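GCN5 like acetylase + bromodomain (Cryptosporidium parvum, PDB 4LDF) probably binds acetylated lysine through the bromodomain crystallised here, one part of a longer nuclear protein likely to acetylate histone H3 and activate transcription. Local coordinates at residues 22-27 against 103-108; 31-36 against 93-98; 52-57 against 79-84. One frame throughout, in Å; residues are numbered along the deposited sequence.

Contact 1. Residues 22-27 against 103-108; sequences LDTLSR and EAFIWP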
loop_
_atom_site.group_PDB
_atom_site.type_symbol
_atom_site.label_atom_id
_atom_site.label_comp_id
_atom_site.label_asym_id
_atom_site.label_seq_id
_atom_site.Cartn_x
_atom_site.Cartn_y
_atom_site.Cartn_z
ATOM N N LEU A 22 -5.124 3.694 -4.660
ATOM C CA LEU A 22 -4.281 2.512 -4.785
ATOM C C LEU A 22 -3.875 2.300 -6.233
ATOM O O LEU A 22 -2.720 1.985 -6.487
ATOM C CB LEU A 22 -4.979 1.288 -4.214
ATOM C CG LEU A 22 -5.122 1.232 -2.685
ATOM C CD1 LEU A 22 -6.181 0.212 -2.309
ATOM C CD2 LEU A 22 -3.785 0.886 -2.000
ATOM N N ASP A 23 -4.807 2.550 -7.175
ATOM C CA ASP A 23 -4.536 2.493 -8.611
ATOM C C ASP A 23 -3.526 3.579 -8.988
ATOM O O ASP A 23 -2.548 3.258 -9.636
ATOM C CB ASP A 23 -5.820 2.563 -9.468
ATOM C CG ASP A 23 -5.611 2.071 -10.897
ATOM O OD1 ASP A 23 -6.038 2.770 -11.832
ATOM O OD2 ASP A 23 -4.976 1.000 -11.077
ATOM N N THR A 24 -3.706 4.826 -8.505
ATOM C CA THR A 24 -2.734 5.900 -8.751
ATOM C C THR A 24 -1.354 5.477 -8.237
ATOM O O THR A 24 -0.359 5.608 -8.964
ATOM C CB THR A 24 -3.183 7.229 -8.090
ATOM O OG1 THR A 24 -4.299 7.717 -8.813
ATOM C CG2 THR A 24 -2.076 8.311 -8.115
ATOM N N LEU A 25 -1.310 4.986 -6.974
ATOM C CA LEU A 25 -0.085 4.517 -6.339
ATOM C C LEU A 25 0.592 3.435 -7.159
ATOM O O LEU A 25 1.775 3.575 -7.457
ATOM C CB LEU A 25 -0.317 4.061 -4.885
ATOM C CG LEU A 25 0.903 3.513 -4.141
ATOM C CD1 LEU A 25 1.917 4.631 -3.777
ATOM C CD2 LEU A 25 0.482 2.750 -2.892
ATOM N N SER A 26 -0.143 2.373 -7.529
ATOM C CA SER A 26 0.387 1.240 -8.308
ATOM C C SER A 26 0.948 1.616 -9.674
ATOM O O SER A 26 1.907 0.985 -10.114
ATOM C CB SER A 26 -0.656 0.136 -8.456
ATOM O OG SER A 26 -1.816 0.628 -9.105
ATOM N N ARG A 27 0.364 2.636 -10.339
ATOM C CA ARG A 27 0.800 3.102 -11.666
ATOM C C ARG A 27 2.139 3.834 -11.637
ATOM O O ARG A 27 2.781 3.958 -12.686
ATOM C CB ARG A 27 -0.290 3.921 -12.375
ATOM C CG ARG A 27 -1.550 3.093 -12.646
ATOM C CD ARG A 27 -2.660 3.937 -13.210
ATOM N NE ARG A 27 -3.483 3.172 -14.144
ATOM C CZ ARG A 27 -3.131 2.888 -15.394
ATOM N NH1 ARG A 27 -3.940 2.191 -16.173
ATOM N NH2 ARG A 27 -1.966 3.304 -15.875
ATOM N N GLU A 103 5.393 7.043 -0.477
ATOM C CA GLU A 103 4.569 7.491 0.649
ATOM C C GLU A 103 4.348 8.993 0.554
ATOM O O GLU A 103 3.210 9.442 0.669
ATOM C CB GLU A 103 5.214 7.097 1.988
ATOM C CG GLU A 103 4.273 7.244 3.169
ATOM C CD GLU A 103 4.881 6.904 4.512
ATOM O OE1 GLU A 103 4.638 7.650 5.486
ATOM O OE2 GLU A 103 5.672 5.942 4.572
ATOM N N ALA A 104 5.421 9.758 0.254
ATOM C CA ALA A 104 5.366 11.208 0.074
ATOM C C ALA A 104 4.509 11.551 -1.140
ATOM O O ALA A 104 3.751 12.514 -1.091
ATOM C CB ALA A 104 6.773 11.769 -0.109
ATOM N N PHE A 105 4.608 10.749 -2.220
ATOM C CA PHE A 105 3.836 10.954 -3.453
ATOM C C PHE A 105 2.320 10.770 -3.223
ATOM O O PHE A 105 1.539 11.586 -3.712
ATOM C CB PHE A 105 4.346 10.003 -4.567
ATOM C CG PHE A 105 3.407 9.756 -5.726
ATOM C CD1 PHE A 105 3.337 10.651 -6.789
ATOM C CD2 PHE A 105 2.619 8.604 -5.776
ATOM C CE1 PHE A 105 2.464 10.423 -7.862
ATOM C CE2 PHE A 105 1.773 8.363 -6.862
ATOM C CZ PHE A 105 1.683 9.282 -7.887
ATOM N N ILE A 106 1.921 9.704 -2.490
ATOM C CA ILE A 106 0.507 9.346 -2.256
ATOM C C ILE A 106 -0.213 10.012 -1.068
ATOM O O ILE A 106 -1.451 10.077 -1.076
ATOM C CB ILE A 106 0.279 7.802 -2.307
ATOM C CG1 ILE A 106 -1.141 7.420 -2.816
ATOM C CG2 ILE A 106 0.594 7.139 -0.964
ATOM C CD1 ILE A 106 -1.480 7.820 -4.291
ATOM N N TRP A 107 0.544 10.488 -0.058
ATOM C CA TRP A 107 -0.015 11.147 1.137
ATOM C C TRP A 107 -0.948 12.330 0.810
ATOM O O TRP A 107 -2.017 12.381 1.425
ATOM C CB TRP A 107 1.046 11.466 2.210
ATOM C CG TRP A 107 0.778 10.791 3.532
ATOM C CD1 TRP A 107 0.567 11.400 4.739
ATOM C CD2 TRP A 107 0.708 9.374 3.782
ATOM N NE1 TRP A 107 0.321 10.458 5.709
ATOM C CE2 TRP A 107 0.421 9.205 5.156
ATOM C CE3 TRP A 107 0.804 8.227 2.962
ATOM C CZ2 TRP A 107 0.230 7.935 5.731
ATOM C CZ3 TRP A 107 0.676 6.977 3.545
ATOM C CH2 TRP A 107 0.388 6.840 4.913
ATOM N N PRO A 108 -0.641 13.234 -0.167
ATOM C CA PRO A 108 -1.615 14.289 -0.521
ATOM C C PRO A 108 -2.989 13.728 -0.933
ATOM O O PRO A 108 -4.002 14.277 -0.507
ATOM C CB PRO A 108 -0.957 14.993 -1.716
ATOM C CG PRO A 108 0.482 14.765 -1.550
ATOM C CD PRO A 108 0.590 13.376 -0.975
#

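Contact 2. Residues 31-36 against 93-98; sequences AWPFRK and TIYTKY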
loop_
_atom_site.group_PDB
_atom_site.type_symbol
_atom_site.label_atom_id
_atom_site.label_comp_id
_atom_site.label_asym_id
_atom_site.label_seq_id
_atom_site.Cartn_x
_atom_site.Cartn_y
_atom_site.Cartn_z
ATOM N N ALA A 31 6.435 1.640 -7.902
ATOM C CA ALA A 31 5.457 0.926 -7.083
ATOM C C ALA A 31 5.508 -0.576 -7.320
ATOM O O ALA A 31 4.888 -1.340 -6.567
ATOM C CB ALA A 31 4.065 1.451 -7.374
ATOM N N TRP A 32 6.242 -1.005 -8.358
ATOM C CA TRP A 32 6.364 -2.412 -8.714
ATOM C C TRP A 32 6.663 -3.397 -7.542
ATOM O O TRP A 32 5.994 -4.431 -7.517
ATOM C CB TRP A 32 7.237 -2.629 -9.956
ATOM C CG TRP A 32 8.708 -2.457 -9.728
ATOM C CD1 TRP A 32 9.454 -1.336 -9.959
ATOM C CD2 TRP A 32 9.606 -3.436 -9.179
ATOM N NE1 TRP A 32 10.766 -1.562 -9.602
ATOM C CE2 TRP A 32 10.877 -2.829 -9.077
ATOM C CE3 TRP A 32 9.467 -4.788 -8.803
ATOM C CZ2 TRP A 32 11.996 -3.515 -8.582
ATOM C CZ3 TRP A 32 10.564 -5.452 -8.276
ATOM C CH2 TRP A 32 11.816 -4.822 -8.183
ATOM N N PRO A 33 7.552 -3.116 -6.537
ATOM C CA PRO A 33 7.763 -4.103 -5.455
ATOM C C PRO A 33 6.597 -4.221 -4.475
ATOM O O PRO A 33 6.658 -5.053 -3.560
ATOM C CB PRO A 33 8.994 -3.552 -4.705
ATOM C CG PRO A 33 9.557 -2.506 -5.534
ATOM C CD PRO A 33 8.447 -1.956 -6.344
ATOM N N PHE A 34 5.554 -3.374 -4.635
ATOM C CA PHE A 34 4.412 -3.334 -3.719
ATOM C C PHE A 34 3.101 -3.799 -4.371
ATOM O O PHE A 34 2.093 -3.885 -3.678
ATOM C CB PHE A 34 4.245 -1.900 -3.152
ATOM C CG PHE A 34 5.510 -1.258 -2.605
ATOM C CD1 PHE A 34 6.344 -0.509 -3.427
ATOM C CD2 PHE A 34 5.850 -1.385 -1.258
ATOM C CE1 PHE A 34 7.543 0.022 -2.941
ATOM C CE2 PHE A 34 7.013 -0.790 -0.753
ATOM C CZ PHE A 34 7.855 -0.091 -1.597
ATOM N N ARG A 35 3.097 -4.063 -5.695
ATOM C CA ARG A 35 1.872 -4.446 -6.404
ATOM C C ARG A 35 1.275 -5.758 -5.976
ATOM O O ARG A 35 0.055 -5.887 -5.968
ATOM C CB ARG A 35 2.056 -4.406 -7.939
ATOM C CG ARG A 35 2.212 -3.000 -8.469
ATOM C CD ARG A 35 2.415 -2.968 -9.956
ATOM N NE ARG A 35 2.850 -1.638 -10.362
ATOM C CZ ARG A 35 3.753 -1.396 -11.301
ATOM N NH1 ARG A 35 4.115 -0.153 -11.572
ATOM N NH2 ARG A 35 4.314 -2.400 -11.970
ATOM N N LYS A 36 2.118 -6.736 -5.602
ATOM C CA LYS A 36 1.641 -8.061 -5.213
ATOM C C LYS A 36 2.345 -8.553 -3.950
ATOM O O LYS A 36 3.365 -7.967 -3.603
ATOM C CB LYS A 36 1.902 -9.035 -6.377
ATOM N N THR A 93 18.676 -0.210 1.075
ATOM C CA THR A 93 18.363 -0.735 -0.263
ATOM C C THR A 93 17.539 0.261 -1.094
ATOM O O THR A 93 17.119 1.305 -0.588
ATOM C CB THR A 93 17.718 -2.162 -0.242
ATOM O OG1 THR A 93 16.307 -2.059 0.008
ATOM C CG2 THR A 93 18.394 -3.131 0.739
ATOM N N ILE A 94 17.282 -0.089 -2.366
ATOM C CA ILE A 94 16.453 0.687 -3.288
ATOM C C ILE A 94 14.990 0.720 -2.816
ATOM O O ILE A 94 14.295 1.688 -3.082
ATOM C CB ILE A 94 16.560 0.146 -4.738
ATOM C CG1 ILE A 94 16.173 -1.360 -4.817
ATOM C CG2 ILE A 94 17.948 0.427 -5.302
ATOM C CD1 ILE A 94 15.810 -1.905 -6.156
ATOM N N TYR A 95 14.535 -0.355 -2.131
ATOM C CA TYR A 95 13.175 -0.485 -1.630
ATOM C C TYR A 95 12.821 0.534 -0.557
ATOM O O TYR A 95 11.662 0.942 -0.494
ATOM C CB TYR A 95 12.887 -1.925 -1.180
ATOM C CG TYR A 95 13.191 -2.944 -2.253
ATOM C CD1 TYR A 95 14.237 -3.851 -2.104
ATOM C CD2 TYR A 95 12.482 -2.956 -3.458
ATOM C CE1 TYR A 95 14.560 -4.758 -3.116
ATOM C CE2 TYR A 95 12.793 -3.858 -4.474
ATOM C CZ TYR A 95 13.833 -4.761 -4.297
ATOM O OH TYR A 95 14.123 -5.674 -5.278
ATOM N N THR A 96 13.803 0.976 0.264
ATOM C CA THR A 96 13.534 2.004 1.279
ATOM C C THR A 96 13.365 3.341 0.556
ATOM O O THR A 96 12.516 4.145 0.946
ATOM C CB THR A 96 14.641 2.053 2.349
ATOM O OG1 THR A 96 14.563 0.860 3.130
ATOM C CG2 THR A 96 14.549 3.304 3.260
ATOM N N LYS A 97 14.180 3.565 -0.485
ATOM C CA LYS A 97 14.142 4.776 -1.298
ATOM C C LYS A 97 12.786 4.884 -2.009
ATOM O O LYS A 97 12.190 5.965 -2.023
ATOM C CB LYS A 97 15.307 4.765 -2.313
ATOM C CG LYS A 97 15.727 6.150 -2.780
ATOM N N TYR A 98 12.283 3.754 -2.563
ATOM C CA TYR A 98 10.987 3.739 -3.232
ATOM C C TYR A 98 9.884 3.991 -2.196
ATOM O O TYR A 98 9.035 4.852 -2.419
ATOM C CB TYR A 98 10.722 2.409 -3.957
ATOM C CG TYR A 98 11.669 2.017 -5.074
ATOM C CD1 TYR A 98 12.377 2.982 -5.790
ATOM C CD2 TYR A 98 11.800 0.689 -5.465
ATOM C CE1 TYR A 98 13.235 2.624 -6.834
ATOM C CE2 TYR A 98 12.637 0.320 -6.522
ATOM C CZ TYR A 98 13.343 1.294 -7.211
ATOM O OH TYR A 98 14.190 0.935 -8.233
#

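Contact 3. Residues 52-57 against 79-84; sequences EPTDIQ and KRMFDN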
loop_
_atom_site.group_PDB
_atom_site.type_symbol
_atom_site.label_atom_id
_atom_site.label_comp_id
_atom_site.label_asym_id
_atom_site.label_seq_id
_atom_site.Cartn_x
_atom_site.Cartn_y
_atom_site.Cartn_z
ATOM N N GLU A 52 2.656 -9.071 9.682
ATOM C CA GLU A 52 1.419 -8.425 9.239
ATOM C C GLU A 52 1.689 -7.885 7.824
ATOM O O GLU A 52 1.752 -6.664 7.623
ATOM C CB GLU A 52 0.995 -7.306 10.222
ATOM C CG GLU A 52 0.514 -7.811 11.576
ATOM C CD GLU A 52 0.422 -6.801 12.711
ATOM O OE1 GLU A 52 -0.041 -5.658 12.485
ATOM O OE2 GLU A 52 0.771 -7.182 13.850
ATOM N N PRO A 53 1.935 -8.769 6.825
ATOM C CA PRO A 53 2.201 -8.256 5.477
ATOM C C PRO A 53 0.940 -7.697 4.820
ATOM O O PRO A 53 -0.183 -8.022 5.223
ATOM C CB PRO A 53 2.728 -9.488 4.728
ATOM C CG PRO A 53 2.062 -10.628 5.377
ATOM C CD PRO A 53 1.913 -10.252 6.831
ATOM N N THR A 54 1.147 -6.847 3.818
ATOM C CA THR A 54 0.118 -6.267 2.976
ATOM C C THR A 54 0.768 -5.834 1.678
ATOM O O THR A 54 1.997 -5.800 1.586
ATOM C CB THR A 54 -0.724 -5.188 3.708
ATOM O OG1 THR A 54 -1.878 -4.913 2.905
ATOM C CG2 THR A 54 0.051 -3.902 3.972
ATOM N N ASP A 55 -0.053 -5.492 0.683
ATOM C CA ASP A 55 0.381 -5.093 -0.656
ATOM C C ASP A 55 -0.795 -4.422 -1.364
ATOM O O ASP A 55 -1.923 -4.434 -0.847
ATOM C CB ASP A 55 0.852 -6.330 -1.459
ATOM C CG ASP A 55 -0.231 -7.398 -1.571
ATOM O OD1 ASP A 55 -0.944 -7.407 -2.586
ATOM O OD2 ASP A 55 -0.377 -8.201 -0.622
ATOM N N ILE A 56 -0.534 -3.842 -2.544
ATOM C CA ILE A 56 -1.561 -3.120 -3.317
ATOM C C ILE A 56 -2.740 -3.985 -3.763
ATOM O O ILE A 56 -3.881 -3.523 -3.677
ATOM C CB ILE A 56 -0.946 -2.252 -4.441
ATOM C CG1 ILE A 56 -0.017 -1.170 -3.822
ATOM C CG2 ILE A 56 -2.055 -1.595 -5.338
ATOM C CD1 ILE A 56 1.007 -0.506 -4.783
ATOM N N GLN A 57 -2.475 -5.237 -4.201
ATOM C CA GLN A 57 -3.495 -6.167 -4.682
ATOM C C GLN A 57 -4.435 -6.549 -3.528
ATOM O O GLN A 57 -5.653 -6.577 -3.725
ATOM C CB GLN A 57 -2.809 -7.398 -5.329
ATOM C CG GLN A 57 -3.722 -8.477 -5.889
ATOM C CD GLN A 57 -2.908 -9.690 -6.300
ATOM O OE1 GLN A 57 -2.720 -10.642 -5.529
ATOM N NE2 GLN A 57 -2.350 -9.653 -7.502
ATOM N N LYS A 79 0.121 2.712 5.558
ATOM C CA LYS A 79 1.356 3.109 6.255
ATOM C C LYS A 79 2.192 1.871 6.574
ATOM O O LYS A 79 3.403 1.889 6.353
ATOM C CB LYS A 79 1.086 3.905 7.546
ATOM C CG LYS A 79 2.352 4.588 8.042
ATOM C CD LYS A 79 2.260 5.052 9.465
ATOM C CE LYS A 79 3.488 5.852 9.841
ATOM N NZ LYS A 79 4.649 4.981 10.196
ATOM N N ARG A 80 1.535 0.804 7.091
ATOM C CA ARG A 80 2.124 -0.498 7.405
ATOM C C ARG A 80 2.810 -1.089 6.159
ATOM O O ARG A 80 3.899 -1.642 6.285
ATOM C CB ARG A 80 1.048 -1.462 7.969
ATOM C CG ARG A 80 1.539 -2.925 8.151
ATOM C CD ARG A 80 0.807 -3.736 9.219
ATOM N NE ARG A 80 -0.646 -3.543 9.215
ATOM C CZ ARG A 80 -1.500 -4.187 8.425
ATOM N NH1 ARG A 80 -2.801 -3.950 8.515
ATOM N NH2 ARG A 80 -1.060 -5.074 7.539
ATOM N N MET A 81 2.212 -0.927 4.947
ATOM C CA MET A 81 2.882 -1.424 3.737
ATOM C C MET A 81 4.302 -0.804 3.601
ATOM O O MET A 81 5.267 -1.527 3.339
ATOM C CB MET A 81 2.056 -1.129 2.476
ATOM C CG MET A 81 2.577 -1.870 1.255
ATOM S SD MET A 81 1.754 -1.406 -0.273
ATOM C CE MET A 81 2.419 0.303 -0.504
ATOM N N PHE A 82 4.413 0.512 3.784
ATOM C CA PHE A 82 5.707 1.218 3.675
ATOM C C PHE A 82 6.656 0.909 4.851
ATOM O O PHE A 82 7.863 0.713 4.645
ATOM C CB PHE A 82 5.483 2.718 3.486
ATOM C CG PHE A 82 4.802 3.059 2.177
ATOM C CD1 PHE A 82 5.422 2.784 0.958
ATOM C CD2 PHE A 82 3.577 3.717 2.163
ATOM C CE1 PHE A 82 4.798 3.106 -0.253
ATOM C CE2 PHE A 82 2.977 4.083 0.956
ATOM C CZ PHE A 82 3.592 3.778 -0.243
ATOM N N ASP A 83 6.082 0.780 6.062
ATOM C CA ASP A 83 6.800 0.441 7.281
ATOM C C ASP A 83 7.421 -0.956 7.206
ATOM O O ASP A 83 8.595 -1.103 7.550
ATOM C CB ASP A 83 5.903 0.605 8.525
ATOM C CG ASP A 83 5.700 2.048 8.971
ATOM O OD1 ASP A 83 6.502 2.925 8.559
ATOM O OD2 ASP A 83 4.772 2.298 9.760
ATOM N N ASN A 84 6.657 -1.953 6.711
ATOM C CA ASN A 84 7.091 -3.351 6.499
ATOM C C ASN A 84 8.294 -3.395 5.580
ATOM O O ASN A 84 9.263 -4.066 5.909
ATOM C CB ASN A 84 5.963 -4.212 5.888
ATOM C CG ASN A 84 4.874 -4.612 6.846
ATOM O OD1 ASN A 84 4.985 -4.440 8.057
ATOM N ND2 ASN A 84 3.805 -5.192 6.323
HETATM O O HOH W 1 4.177 -6.347 9.773
HETATM O O HOH W 2 4.288 -6.140 3.654
#

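Contact 1. Residues 22-27 against 103-108
I106 and L25 form the middle of the seam between helix 14-27 and helix 93-110, which run antiparallel here with axes 10.3 Å apart at 154°. The two aliphatic side chains meet at about a right angle. L25 has CG anti to the backbone N (chi1 178°), and its CD1 comes to 3.9 Å from I106 CB, with I106 CG2 close by. The first torsion of I106 (chi1 -149°) departs from a staggered value; its CG2 lies between the backbone N and the carbonyl carbon, and its CG1 is 4.0 Å from L25 CB. The CD1 methyl of I106 continues to the backbone of the partner, 3.9 Å from L25 N. A branched isoleucine thus supplies separate carbons for separate parts of the leucine, and both residues are buried. Further inward, L25 also touches L78 of helix 71-88 and I56 of helix 56-64.

Toward the surface, the pair T24 and F105 flanks this core. The methyl T24 CG2 is shared, 3.9 Å from F105 CZ and 3.9 Å from I106 CD1, while T24 OG1 is hydrogen-bonded to Q20 O one turn back; threonine suits this border because it offers carbon to the seam and settles its hydroxyl on its own helix. L25 CA lies at the edge of the F105 ring, 4.3 Å from CE2, and the rings of H28 and F105 pair edge-to-face. Joining the first and last helices through apolar side chains in this way is characteristic of the antiparallel four-helix bundle of a bromodomain.

Contact 2. Residues 31-36 against 93-98
P33 meets Y95 and Y98 through the carbons of its ring, at the centre of a W-P-F sequence that matches the WPF shelf of bromodomains, in the loop after helix 14-27. P33 CG reaches the edge of the Y95 phenol, 3.6 Å from CD2, and also lies 3.9 Å from Y98 CD2. One ring carbon thus touches both tyrosines, and proline's compact, apolar ring suits this.

W32 has CG between its own backbone N and carbonyl carbon (chi1 74°), and the indole folds beside P33, whose CD lies over one indole face toward the rim. W32 CH2, on the six-membered ring, lies in the plane of the Y95 ring, 3.8 Å from Y95 OH; W32 NE1, on the five-membered ring, is 4.1 Å from Y98 CE2. That five-membered ring and the Y98 ring are inclined at 67°, an oblique pairing. The CB of Y95 does not itself face the loop; CG, anti to the carbonyl carbon (chi1 -53°), starts the ring toward P33.

Y95 probably occupies the position called the gatekeeper in related bromodomains. It touches N89, which probably corresponds to the family's acetyl-lysine-binding asparagine. A glycerol, probably from the crystallisation liquor, lies about 3 Å from the Y95 side chain, consistent with the mouth of the pocket.

F34 is the buried member of the trio, touching M81 and C85 behind it. Its ring presents an edge to helix 93-110: CE1 is 4.1 Å from Y98 CB, and CZ is 4.1 Å from the carbonyl oxygen Y95 O.

Contact 3. Residues 52-57 against 79-84
E52 O is gripped by two side chains of helix 71-88 that come from opposite faces of its carbonyl plane. N84 ND2 donates at 2.8 Å to E52 O, 38° above that plane, with the oxygen close to the amide plane of N84. From the other face R80 NH2 donates at 3.2 Å to E52 O, 61° out of the plane. Asparagine suits this place because its amide both gives and takes: OD1 accepts from a water held by E52 N, and ND2 also donates to a second water that T54 N binds.

R80 crosses E52 at about a right angle, its CD 3.7 Å from E52 CB; beyond CD the chain bends (chi3 42°), which turns NE. The charges of E52 OE1 and R80 NE attract only across a long 3.9 Å, the oxygen lying well out of the guanidinium plane.

Next along the loop, T54 CG2 packs 3.7 Å from M81 CB, while T54 OG1 is hydrogen-bonded to E77 OE1. M81 SD, on an unbranched and flexible chain, touches both D55 CA and I56 CG1, each at 4.0 Å.

D55 is the N-cap of helix 56-64, and its OD2 is hydrogen-bonded to T58 OG1. The loop is held to helix 71-88 through E52 O, just before the P-T-D sequence that leads into helix 56-64, an arrangement resembling the end of the long ZA loop in the bromodomain fold.

In the fold
Along the chain, 22-27 comes first, then 31-36 and 52-57, and their partners follow as 79-84, 93-98 and 103-108, so contact 1 encloses contact 2, which in turn encloses contact 3. The three centres lie 11 to 13 Å apart. Contacts 1 and 2 share helix 93-110, directly preceded by helix 71-88 of contact 3, and are tied by S26 O to R35 NE at 2.8 Å, a probable hydrogen bond. Contact 2 meets contact 3 through F34 O and I56 N, also probably bonded, at 2.9 Å, while L25 and I56 pack together between contacts 1 and 3. Together they join helix 14-27, the WPF loop and the ZA-loop end to helices 71-88 and 93-110 of one bromodomain.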